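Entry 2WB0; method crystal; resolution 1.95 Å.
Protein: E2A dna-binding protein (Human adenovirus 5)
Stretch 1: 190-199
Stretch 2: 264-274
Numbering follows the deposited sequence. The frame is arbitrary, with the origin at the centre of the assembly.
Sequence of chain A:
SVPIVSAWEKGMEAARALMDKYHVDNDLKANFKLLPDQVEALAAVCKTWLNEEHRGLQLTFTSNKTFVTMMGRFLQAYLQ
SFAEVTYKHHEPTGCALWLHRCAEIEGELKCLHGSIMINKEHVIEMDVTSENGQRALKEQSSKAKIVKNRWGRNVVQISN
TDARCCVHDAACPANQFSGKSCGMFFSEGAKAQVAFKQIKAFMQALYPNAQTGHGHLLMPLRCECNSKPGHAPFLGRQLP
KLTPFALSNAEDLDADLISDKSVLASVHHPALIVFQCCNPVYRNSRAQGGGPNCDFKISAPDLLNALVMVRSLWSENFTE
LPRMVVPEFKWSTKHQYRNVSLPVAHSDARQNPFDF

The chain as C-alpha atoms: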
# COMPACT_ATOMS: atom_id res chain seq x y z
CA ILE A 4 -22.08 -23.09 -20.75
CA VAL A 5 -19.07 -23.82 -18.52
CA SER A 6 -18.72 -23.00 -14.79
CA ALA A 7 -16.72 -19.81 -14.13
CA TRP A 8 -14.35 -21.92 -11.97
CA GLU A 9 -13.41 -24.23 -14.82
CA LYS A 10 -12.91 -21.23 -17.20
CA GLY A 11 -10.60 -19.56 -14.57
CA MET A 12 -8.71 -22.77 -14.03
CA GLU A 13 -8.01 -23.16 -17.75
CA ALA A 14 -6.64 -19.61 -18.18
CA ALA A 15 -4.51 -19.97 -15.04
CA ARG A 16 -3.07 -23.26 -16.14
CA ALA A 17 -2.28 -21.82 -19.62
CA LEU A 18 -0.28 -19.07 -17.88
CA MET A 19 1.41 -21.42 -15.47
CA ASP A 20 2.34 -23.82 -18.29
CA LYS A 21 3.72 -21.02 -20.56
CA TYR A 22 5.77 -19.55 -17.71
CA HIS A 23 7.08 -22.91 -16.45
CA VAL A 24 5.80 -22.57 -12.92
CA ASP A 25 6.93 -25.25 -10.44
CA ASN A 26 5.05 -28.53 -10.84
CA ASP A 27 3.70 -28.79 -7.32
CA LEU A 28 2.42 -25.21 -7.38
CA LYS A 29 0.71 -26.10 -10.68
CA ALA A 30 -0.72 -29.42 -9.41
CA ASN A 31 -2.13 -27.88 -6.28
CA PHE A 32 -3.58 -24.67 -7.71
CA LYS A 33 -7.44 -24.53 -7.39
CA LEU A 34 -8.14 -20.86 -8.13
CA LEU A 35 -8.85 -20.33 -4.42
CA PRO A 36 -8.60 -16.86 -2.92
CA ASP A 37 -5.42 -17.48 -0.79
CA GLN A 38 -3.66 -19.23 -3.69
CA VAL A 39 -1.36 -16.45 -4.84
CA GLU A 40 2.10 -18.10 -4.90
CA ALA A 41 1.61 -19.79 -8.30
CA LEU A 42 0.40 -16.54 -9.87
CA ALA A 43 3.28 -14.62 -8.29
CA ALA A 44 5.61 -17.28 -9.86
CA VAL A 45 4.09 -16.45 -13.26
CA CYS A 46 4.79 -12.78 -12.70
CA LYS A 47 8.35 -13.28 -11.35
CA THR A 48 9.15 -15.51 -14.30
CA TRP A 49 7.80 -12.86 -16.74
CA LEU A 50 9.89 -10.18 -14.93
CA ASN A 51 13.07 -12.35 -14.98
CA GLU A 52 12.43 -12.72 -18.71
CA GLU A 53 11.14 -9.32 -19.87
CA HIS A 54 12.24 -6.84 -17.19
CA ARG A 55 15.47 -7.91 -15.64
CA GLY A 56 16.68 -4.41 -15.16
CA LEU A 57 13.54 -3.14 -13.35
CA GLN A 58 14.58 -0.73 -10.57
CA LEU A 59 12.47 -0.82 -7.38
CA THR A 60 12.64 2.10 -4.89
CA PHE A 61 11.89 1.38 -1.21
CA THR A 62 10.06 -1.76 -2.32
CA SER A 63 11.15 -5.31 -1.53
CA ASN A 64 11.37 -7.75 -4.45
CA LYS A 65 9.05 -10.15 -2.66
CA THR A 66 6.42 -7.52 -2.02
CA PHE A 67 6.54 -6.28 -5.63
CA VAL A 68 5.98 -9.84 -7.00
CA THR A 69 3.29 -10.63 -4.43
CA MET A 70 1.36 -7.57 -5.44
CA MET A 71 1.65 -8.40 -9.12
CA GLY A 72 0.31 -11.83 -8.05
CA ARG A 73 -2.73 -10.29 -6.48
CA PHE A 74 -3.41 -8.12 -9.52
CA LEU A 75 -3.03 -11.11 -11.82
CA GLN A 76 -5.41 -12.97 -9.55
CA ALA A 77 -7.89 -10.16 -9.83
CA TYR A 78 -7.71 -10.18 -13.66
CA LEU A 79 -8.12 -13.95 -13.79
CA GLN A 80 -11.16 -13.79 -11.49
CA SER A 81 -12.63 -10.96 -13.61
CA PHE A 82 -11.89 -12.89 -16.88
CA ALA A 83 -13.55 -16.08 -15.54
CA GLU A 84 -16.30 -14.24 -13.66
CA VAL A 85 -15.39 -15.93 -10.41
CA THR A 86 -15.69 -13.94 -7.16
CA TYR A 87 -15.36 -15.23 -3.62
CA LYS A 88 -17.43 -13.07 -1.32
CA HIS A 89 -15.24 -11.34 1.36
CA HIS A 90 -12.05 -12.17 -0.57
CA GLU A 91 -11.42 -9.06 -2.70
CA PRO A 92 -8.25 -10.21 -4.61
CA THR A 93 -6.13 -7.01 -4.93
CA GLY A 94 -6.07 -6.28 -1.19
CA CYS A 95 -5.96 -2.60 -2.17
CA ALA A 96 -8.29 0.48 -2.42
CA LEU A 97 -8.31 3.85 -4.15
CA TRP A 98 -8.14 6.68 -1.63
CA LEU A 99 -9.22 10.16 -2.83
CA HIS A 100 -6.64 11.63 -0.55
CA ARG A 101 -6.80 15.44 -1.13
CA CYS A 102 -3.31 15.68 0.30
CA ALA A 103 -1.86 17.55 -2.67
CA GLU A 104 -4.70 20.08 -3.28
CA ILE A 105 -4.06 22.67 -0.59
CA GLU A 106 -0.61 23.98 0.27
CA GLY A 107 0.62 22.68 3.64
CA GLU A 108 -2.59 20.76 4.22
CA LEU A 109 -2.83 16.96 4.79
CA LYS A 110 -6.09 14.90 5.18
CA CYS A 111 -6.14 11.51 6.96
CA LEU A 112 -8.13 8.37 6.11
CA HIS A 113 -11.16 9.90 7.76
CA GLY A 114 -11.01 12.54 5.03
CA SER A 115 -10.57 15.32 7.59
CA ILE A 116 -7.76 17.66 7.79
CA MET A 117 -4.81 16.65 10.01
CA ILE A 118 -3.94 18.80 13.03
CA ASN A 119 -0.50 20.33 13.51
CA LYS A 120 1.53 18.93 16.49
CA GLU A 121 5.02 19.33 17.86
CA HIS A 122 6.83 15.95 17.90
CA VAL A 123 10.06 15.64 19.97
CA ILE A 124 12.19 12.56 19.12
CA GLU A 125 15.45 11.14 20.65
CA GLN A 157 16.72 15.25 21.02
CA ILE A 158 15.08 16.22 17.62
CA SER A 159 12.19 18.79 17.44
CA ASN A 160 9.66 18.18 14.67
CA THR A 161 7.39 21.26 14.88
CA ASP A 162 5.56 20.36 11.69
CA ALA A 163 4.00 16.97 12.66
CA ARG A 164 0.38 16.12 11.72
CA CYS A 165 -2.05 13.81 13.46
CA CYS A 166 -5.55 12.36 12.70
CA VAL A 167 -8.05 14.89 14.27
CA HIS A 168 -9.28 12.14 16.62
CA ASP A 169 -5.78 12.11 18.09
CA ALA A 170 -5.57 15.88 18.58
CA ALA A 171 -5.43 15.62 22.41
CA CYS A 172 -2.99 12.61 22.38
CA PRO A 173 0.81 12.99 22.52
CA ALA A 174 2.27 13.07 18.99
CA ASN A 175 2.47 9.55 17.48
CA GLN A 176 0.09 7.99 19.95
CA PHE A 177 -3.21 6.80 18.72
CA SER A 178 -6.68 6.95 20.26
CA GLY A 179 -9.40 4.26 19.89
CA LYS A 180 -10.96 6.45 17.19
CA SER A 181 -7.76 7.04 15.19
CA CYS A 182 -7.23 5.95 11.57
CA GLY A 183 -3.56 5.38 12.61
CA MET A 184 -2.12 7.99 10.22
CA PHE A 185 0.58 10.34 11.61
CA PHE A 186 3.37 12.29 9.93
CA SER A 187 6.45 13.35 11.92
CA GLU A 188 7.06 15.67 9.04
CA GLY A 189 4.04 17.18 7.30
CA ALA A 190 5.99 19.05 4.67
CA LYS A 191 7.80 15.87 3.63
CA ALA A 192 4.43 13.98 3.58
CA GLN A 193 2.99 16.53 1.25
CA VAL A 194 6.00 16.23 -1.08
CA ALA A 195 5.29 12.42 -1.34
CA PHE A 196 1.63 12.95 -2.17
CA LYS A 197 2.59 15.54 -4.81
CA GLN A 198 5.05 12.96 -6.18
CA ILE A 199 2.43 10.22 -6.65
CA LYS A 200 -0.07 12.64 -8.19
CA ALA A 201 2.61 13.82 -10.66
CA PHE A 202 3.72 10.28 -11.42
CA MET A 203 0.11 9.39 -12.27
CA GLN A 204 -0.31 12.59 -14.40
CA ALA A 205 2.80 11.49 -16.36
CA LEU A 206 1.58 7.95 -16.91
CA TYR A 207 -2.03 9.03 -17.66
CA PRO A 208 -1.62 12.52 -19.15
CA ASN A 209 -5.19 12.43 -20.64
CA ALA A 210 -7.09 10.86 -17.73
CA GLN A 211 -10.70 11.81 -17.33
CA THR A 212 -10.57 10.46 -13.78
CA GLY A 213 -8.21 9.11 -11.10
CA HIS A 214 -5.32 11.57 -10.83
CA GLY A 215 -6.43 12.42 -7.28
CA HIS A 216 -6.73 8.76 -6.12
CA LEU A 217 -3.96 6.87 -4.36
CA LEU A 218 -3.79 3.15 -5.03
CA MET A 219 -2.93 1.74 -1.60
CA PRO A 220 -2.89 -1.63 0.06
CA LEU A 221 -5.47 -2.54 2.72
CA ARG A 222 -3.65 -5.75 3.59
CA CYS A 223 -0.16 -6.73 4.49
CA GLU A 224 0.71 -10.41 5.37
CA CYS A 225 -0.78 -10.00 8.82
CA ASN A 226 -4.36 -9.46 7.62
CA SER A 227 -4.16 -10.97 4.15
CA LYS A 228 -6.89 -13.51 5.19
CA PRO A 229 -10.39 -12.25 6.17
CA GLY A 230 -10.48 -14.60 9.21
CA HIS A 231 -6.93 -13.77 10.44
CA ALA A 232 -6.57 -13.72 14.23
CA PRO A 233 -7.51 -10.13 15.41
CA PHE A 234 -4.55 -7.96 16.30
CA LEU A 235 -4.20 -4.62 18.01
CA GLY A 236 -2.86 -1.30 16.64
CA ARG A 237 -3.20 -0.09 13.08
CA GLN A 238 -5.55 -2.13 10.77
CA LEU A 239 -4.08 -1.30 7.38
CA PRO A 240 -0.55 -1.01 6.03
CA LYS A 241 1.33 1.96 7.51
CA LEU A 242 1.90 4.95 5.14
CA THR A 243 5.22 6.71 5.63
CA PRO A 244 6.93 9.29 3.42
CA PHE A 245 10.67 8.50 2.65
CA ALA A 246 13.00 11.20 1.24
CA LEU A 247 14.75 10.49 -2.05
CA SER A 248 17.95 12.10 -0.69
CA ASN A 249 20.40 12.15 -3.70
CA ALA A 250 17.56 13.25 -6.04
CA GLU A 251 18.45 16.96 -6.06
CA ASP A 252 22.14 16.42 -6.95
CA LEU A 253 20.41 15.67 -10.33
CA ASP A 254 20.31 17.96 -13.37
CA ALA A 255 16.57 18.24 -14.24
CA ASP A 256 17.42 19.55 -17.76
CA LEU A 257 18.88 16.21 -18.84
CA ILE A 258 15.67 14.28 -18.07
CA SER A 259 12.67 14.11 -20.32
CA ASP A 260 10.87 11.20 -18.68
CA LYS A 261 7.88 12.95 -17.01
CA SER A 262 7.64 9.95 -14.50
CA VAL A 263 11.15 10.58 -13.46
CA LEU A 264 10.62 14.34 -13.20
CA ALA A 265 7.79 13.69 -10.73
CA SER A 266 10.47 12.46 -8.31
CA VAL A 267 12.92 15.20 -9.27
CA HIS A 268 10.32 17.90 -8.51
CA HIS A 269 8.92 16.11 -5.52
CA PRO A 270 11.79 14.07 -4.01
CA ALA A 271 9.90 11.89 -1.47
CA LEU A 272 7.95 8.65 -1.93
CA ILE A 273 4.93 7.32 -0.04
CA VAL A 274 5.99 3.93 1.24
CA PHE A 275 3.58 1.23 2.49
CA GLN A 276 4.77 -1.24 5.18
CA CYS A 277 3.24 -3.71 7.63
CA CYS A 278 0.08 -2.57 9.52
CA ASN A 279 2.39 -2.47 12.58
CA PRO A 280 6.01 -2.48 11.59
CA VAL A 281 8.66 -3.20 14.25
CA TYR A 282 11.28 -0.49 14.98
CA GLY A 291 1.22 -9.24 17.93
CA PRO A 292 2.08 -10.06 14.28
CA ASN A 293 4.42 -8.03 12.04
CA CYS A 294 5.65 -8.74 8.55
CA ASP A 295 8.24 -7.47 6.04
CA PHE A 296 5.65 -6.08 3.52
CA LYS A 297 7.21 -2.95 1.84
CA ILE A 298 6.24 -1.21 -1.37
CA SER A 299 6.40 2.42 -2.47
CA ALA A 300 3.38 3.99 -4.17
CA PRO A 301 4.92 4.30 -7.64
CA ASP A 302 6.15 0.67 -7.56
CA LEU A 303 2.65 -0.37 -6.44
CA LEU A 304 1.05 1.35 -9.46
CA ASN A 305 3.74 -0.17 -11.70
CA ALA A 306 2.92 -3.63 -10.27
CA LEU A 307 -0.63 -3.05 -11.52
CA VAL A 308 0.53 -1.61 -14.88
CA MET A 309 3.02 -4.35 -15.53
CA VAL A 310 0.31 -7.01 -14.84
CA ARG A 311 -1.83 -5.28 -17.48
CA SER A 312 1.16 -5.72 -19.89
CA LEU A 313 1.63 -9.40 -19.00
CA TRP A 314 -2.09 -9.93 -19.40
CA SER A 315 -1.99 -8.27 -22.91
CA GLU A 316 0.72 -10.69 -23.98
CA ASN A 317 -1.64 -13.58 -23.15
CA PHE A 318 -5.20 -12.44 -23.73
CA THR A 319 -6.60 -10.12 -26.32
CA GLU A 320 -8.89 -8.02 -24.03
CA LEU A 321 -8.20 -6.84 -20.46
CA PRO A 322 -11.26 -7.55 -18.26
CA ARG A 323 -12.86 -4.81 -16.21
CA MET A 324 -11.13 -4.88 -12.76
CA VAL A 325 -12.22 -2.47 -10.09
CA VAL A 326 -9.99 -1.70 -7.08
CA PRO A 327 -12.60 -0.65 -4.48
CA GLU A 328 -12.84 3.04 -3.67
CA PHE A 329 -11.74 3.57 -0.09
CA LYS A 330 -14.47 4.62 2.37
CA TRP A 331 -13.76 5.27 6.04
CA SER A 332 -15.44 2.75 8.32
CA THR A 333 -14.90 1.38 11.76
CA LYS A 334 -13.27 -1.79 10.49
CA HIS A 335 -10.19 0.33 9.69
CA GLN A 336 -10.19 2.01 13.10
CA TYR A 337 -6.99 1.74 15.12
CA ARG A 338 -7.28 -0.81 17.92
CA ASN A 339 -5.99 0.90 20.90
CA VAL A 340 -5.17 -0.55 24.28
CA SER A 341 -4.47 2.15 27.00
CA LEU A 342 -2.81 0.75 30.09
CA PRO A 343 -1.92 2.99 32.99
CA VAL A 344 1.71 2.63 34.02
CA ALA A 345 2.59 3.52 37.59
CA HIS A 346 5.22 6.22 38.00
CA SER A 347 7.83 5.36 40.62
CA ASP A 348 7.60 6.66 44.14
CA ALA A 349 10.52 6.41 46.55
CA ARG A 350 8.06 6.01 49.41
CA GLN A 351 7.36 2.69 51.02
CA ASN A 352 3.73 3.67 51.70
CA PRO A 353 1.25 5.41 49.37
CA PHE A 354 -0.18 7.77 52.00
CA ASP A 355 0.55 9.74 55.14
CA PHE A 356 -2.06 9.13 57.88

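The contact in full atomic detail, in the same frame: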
# COMPACT_ATOMS: atom_id res chain seq x y z
N ALA A 190 5.50 18.57 5.95
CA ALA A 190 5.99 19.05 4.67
C ALA A 190 6.52 17.92 3.78
O ALA A 190 6.26 17.87 2.58
CB ALA A 190 7.08 20.17 4.89
N LYS A 191 7.31 17.02 4.37
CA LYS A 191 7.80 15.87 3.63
C LYS A 191 6.63 14.95 3.15
O LYS A 191 6.70 14.38 2.06
CB LYS A 191 8.73 15.02 4.54
CG LYS A 191 9.37 13.90 3.74
CD LYS A 191 10.74 13.58 4.27
CE LYS A 191 10.79 12.51 5.24
NZ LYS A 191 12.12 12.79 5.92
N ALA A 192 5.61 14.74 4.00
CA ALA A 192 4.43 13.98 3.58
C ALA A 192 3.82 14.62 2.37
O ALA A 192 3.46 13.92 1.41
CB ALA A 192 3.38 13.87 4.68
N GLN A 193 3.65 15.95 2.39
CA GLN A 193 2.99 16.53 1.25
C GLN A 193 3.85 16.37 -0.01
O GLN A 193 3.33 16.09 -1.07
CB GLN A 193 2.58 17.98 1.43
CG GLN A 193 1.72 18.45 0.17
CD GLN A 193 0.86 19.70 0.45
OE1 GLN A 193 -0.40 19.63 0.54
NE2 GLN A 193 1.53 20.85 0.58
N VAL A 194 5.15 16.51 0.10
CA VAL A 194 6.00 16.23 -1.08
C VAL A 194 5.68 14.85 -1.68
O VAL A 194 5.52 14.73 -2.88
CB VAL A 194 7.48 16.32 -0.72
CG1 VAL A 194 8.33 15.80 -1.90
CG2 VAL A 194 7.86 17.77 -0.45
N ALA A 195 5.57 13.80 -0.84
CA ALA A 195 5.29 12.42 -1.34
C ALA A 195 3.92 12.25 -2.00
O ALA A 195 3.73 11.45 -2.98
CB ALA A 195 5.43 11.42 -0.15
N PHE A 196 2.91 12.93 -1.47
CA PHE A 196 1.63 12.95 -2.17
C PHE A 196 1.68 13.73 -3.49
O PHE A 196 1.04 13.33 -4.46
CB PHE A 196 0.49 13.46 -1.28
CG PHE A 196 0.02 12.42 -0.20
CD1 PHE A 196 -0.97 11.49 -0.48
CD2 PHE A 196 0.57 12.45 1.05
CE1 PHE A 196 -1.41 10.60 0.47
CE2 PHE A 196 0.14 11.52 2.05
CZ PHE A 196 -0.87 10.59 1.72
N LYS A 197 2.45 14.82 -3.53
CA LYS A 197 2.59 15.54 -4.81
C LYS A 197 3.29 14.65 -5.83
O LYS A 197 3.00 14.73 -7.04
CB LYS A 197 3.42 16.83 -4.61
CG LYS A 197 2.53 17.97 -4.03
CD LYS A 197 3.37 19.27 -3.83
CE LYS A 197 2.49 20.52 -3.68
NZ LYS A 197 3.24 21.59 -2.96
N GLN A 198 4.25 13.87 -5.34
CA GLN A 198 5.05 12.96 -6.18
C GLN A 198 4.14 11.92 -6.81
O GLN A 198 4.25 11.70 -8.01
CB GLN A 198 6.16 12.26 -5.35
CG GLN A 198 7.23 11.45 -6.20
CD GLN A 198 6.71 10.17 -6.80
OE1 GLN A 198 7.24 9.69 -7.85
NE2 GLN A 198 5.74 9.51 -6.11
N ILE A 199 3.23 11.30 -6.04
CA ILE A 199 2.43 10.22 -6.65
C ILE A 199 1.43 10.82 -7.66
O ILE A 199 1.22 10.25 -8.75
CB ILE A 199 1.73 9.29 -5.57
CG1 ILE A 199 1.13 8.07 -6.30
CG2 ILE A 199 0.66 10.03 -4.77
CD1 ILE A 199 2.23 7.20 -7.04
N LEU A 264 10.68 12.95 -13.65
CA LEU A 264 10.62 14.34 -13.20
C LEU A 264 9.68 14.50 -11.99
O LEU A 264 9.85 15.41 -11.10
CB LEU A 264 10.12 15.24 -14.34
CG LEU A 264 11.09 16.07 -15.22
CD1 LEU A 264 12.57 16.13 -14.91
CD2 LEU A 264 10.78 15.97 -16.70
N ALA A 265 8.66 13.65 -11.94
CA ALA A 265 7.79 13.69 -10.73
C ALA A 265 8.60 13.56 -9.46
O ALA A 265 8.36 14.31 -8.47
CB ALA A 265 6.69 12.58 -10.79
N SER A 266 9.58 12.64 -9.46
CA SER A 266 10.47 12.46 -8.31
C SER A 266 11.49 13.58 -8.18
O SER A 266 11.85 13.99 -7.07
CB SER A 266 11.19 11.10 -8.33
OG SER A 266 10.20 10.04 -8.22
N VAL A 267 11.99 14.06 -9.33
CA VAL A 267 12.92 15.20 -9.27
C VAL A 267 12.28 16.42 -8.60
O VAL A 267 12.86 17.03 -7.63
CB VAL A 267 13.49 15.55 -10.68
CG1 VAL A 267 14.39 16.90 -10.59
CG2 VAL A 267 14.21 14.37 -11.25
N HIS A 268 11.08 16.77 -9.08
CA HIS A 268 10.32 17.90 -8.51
C HIS A 268 9.77 17.65 -7.14
O HIS A 268 9.65 18.61 -6.34
CB HIS A 268 9.13 18.29 -9.39
CG HIS A 268 9.54 18.65 -10.80
ND1 HIS A 268 8.74 18.41 -11.89
CD2 HIS A 268 10.66 19.24 -11.28
CE1 HIS A 268 9.34 18.84 -12.99
NE2 HIS A 268 10.53 19.30 -12.65
N HIS A 269 9.44 16.40 -6.84
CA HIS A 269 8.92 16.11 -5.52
C HIS A 269 9.68 14.92 -4.92
O HIS A 269 9.18 13.81 -4.91
CB HIS A 269 7.42 15.79 -5.66
CG HIS A 269 6.69 16.81 -6.45
ND1 HIS A 269 6.44 18.10 -5.97
CD2 HIS A 269 6.17 16.76 -7.70
CE1 HIS A 269 5.75 18.76 -6.89
NE2 HIS A 269 5.59 17.98 -7.94
N PRO A 270 10.86 15.17 -4.35
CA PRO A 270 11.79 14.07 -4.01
C PRO A 270 11.44 13.38 -2.70
O PRO A 270 12.27 13.33 -1.81
CB PRO A 270 13.13 14.79 -3.90
CG PRO A 270 12.73 16.16 -3.37
CD PRO A 270 11.47 16.50 -4.11
N ALA A 271 10.26 12.75 -2.63
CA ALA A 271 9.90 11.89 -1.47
C ALA A 271 8.84 10.92 -1.99
O ALA A 271 8.04 11.28 -2.87
CB ALA A 271 9.31 12.70 -0.26
N LEU A 272 8.92 9.66 -1.54
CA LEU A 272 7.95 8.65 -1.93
C LEU A 272 7.07 8.26 -0.74
O LEU A 272 7.53 8.18 0.38
CB LEU A 272 8.69 7.37 -2.35
CG LEU A 272 9.06 7.25 -3.83
CD1 LEU A 272 8.99 8.47 -4.76
CD2 LEU A 272 9.91 6.09 -4.26
N ILE A 273 5.80 7.96 -1.03
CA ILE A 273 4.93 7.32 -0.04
C ILE A 273 5.39 5.85 -0.03
O ILE A 273 5.50 5.21 -1.09
CB ILE A 273 3.44 7.34 -0.53
CG1 ILE A 273 2.91 8.78 -0.51
CG2 ILE A 273 2.57 6.24 0.26
CD1 ILE A 273 1.47 8.98 -1.11
N VAL A 274 5.62 5.30 1.15
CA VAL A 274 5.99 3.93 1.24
C VAL A 274 5.03 3.18 2.19
O VAL A 274 4.80 3.64 3.32
CB VAL A 274 7.43 3.80 1.81
CG1 VAL A 274 7.79 2.35 1.99
CG2 VAL A 274 8.47 4.52 0.90
O HOH W 1 4.86 9.01 -3.68

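Helix 190–199 packs across the end of a second helix, the turn at His269 and the strand 271–274, crossing the strand almost at right angles (87°) with the axes 6.3 Å apart; 596 Å² is buried between the stretches. Small side chains permit this closeness. Ala195 and Ala271 each point toward the opposing stretch, and their methyls lie side by side, Ala195 CB to Ala271 CB 4.1 Å, and the backbone comes near enough for Ala195 CA to make a CH···O contact with Ala271 O at 3.3 Å.

Around this low centre, larger side chains fill the hollows. Ile273 reaches back to the helix: its CG1 lies 3.7 Å from Ala195 CB, while its CD1 sits over one face of the Phe196 ring, 3.7 Å from the ring centroid, and 3.9 Å from Ile199 CG2. Val194 CG1 fits against the turn, 3.4 Å from His269 C and 3.6 Å from Ala271 CB. The His269 ring in turn lies under Lys197 CB, 3.7 Å from the ring centroid, so that the lysine lends its aliphatic base to the contact while its end leads away.

Gln198, the residue most covered, is long and flexible enough to lay its methylenes along the turn, CG 3.3 Å from His269 O, and still carry its amide to polar partners, OE1 lying 3.0 Å from Ser266 OG. A water links the stretches: its oxygen donates to Ala195 O at 2.8 Å and accepts from Ile273 N at 3.0 Å and, weakly, from Gln198 NE2 at 2.6 Å.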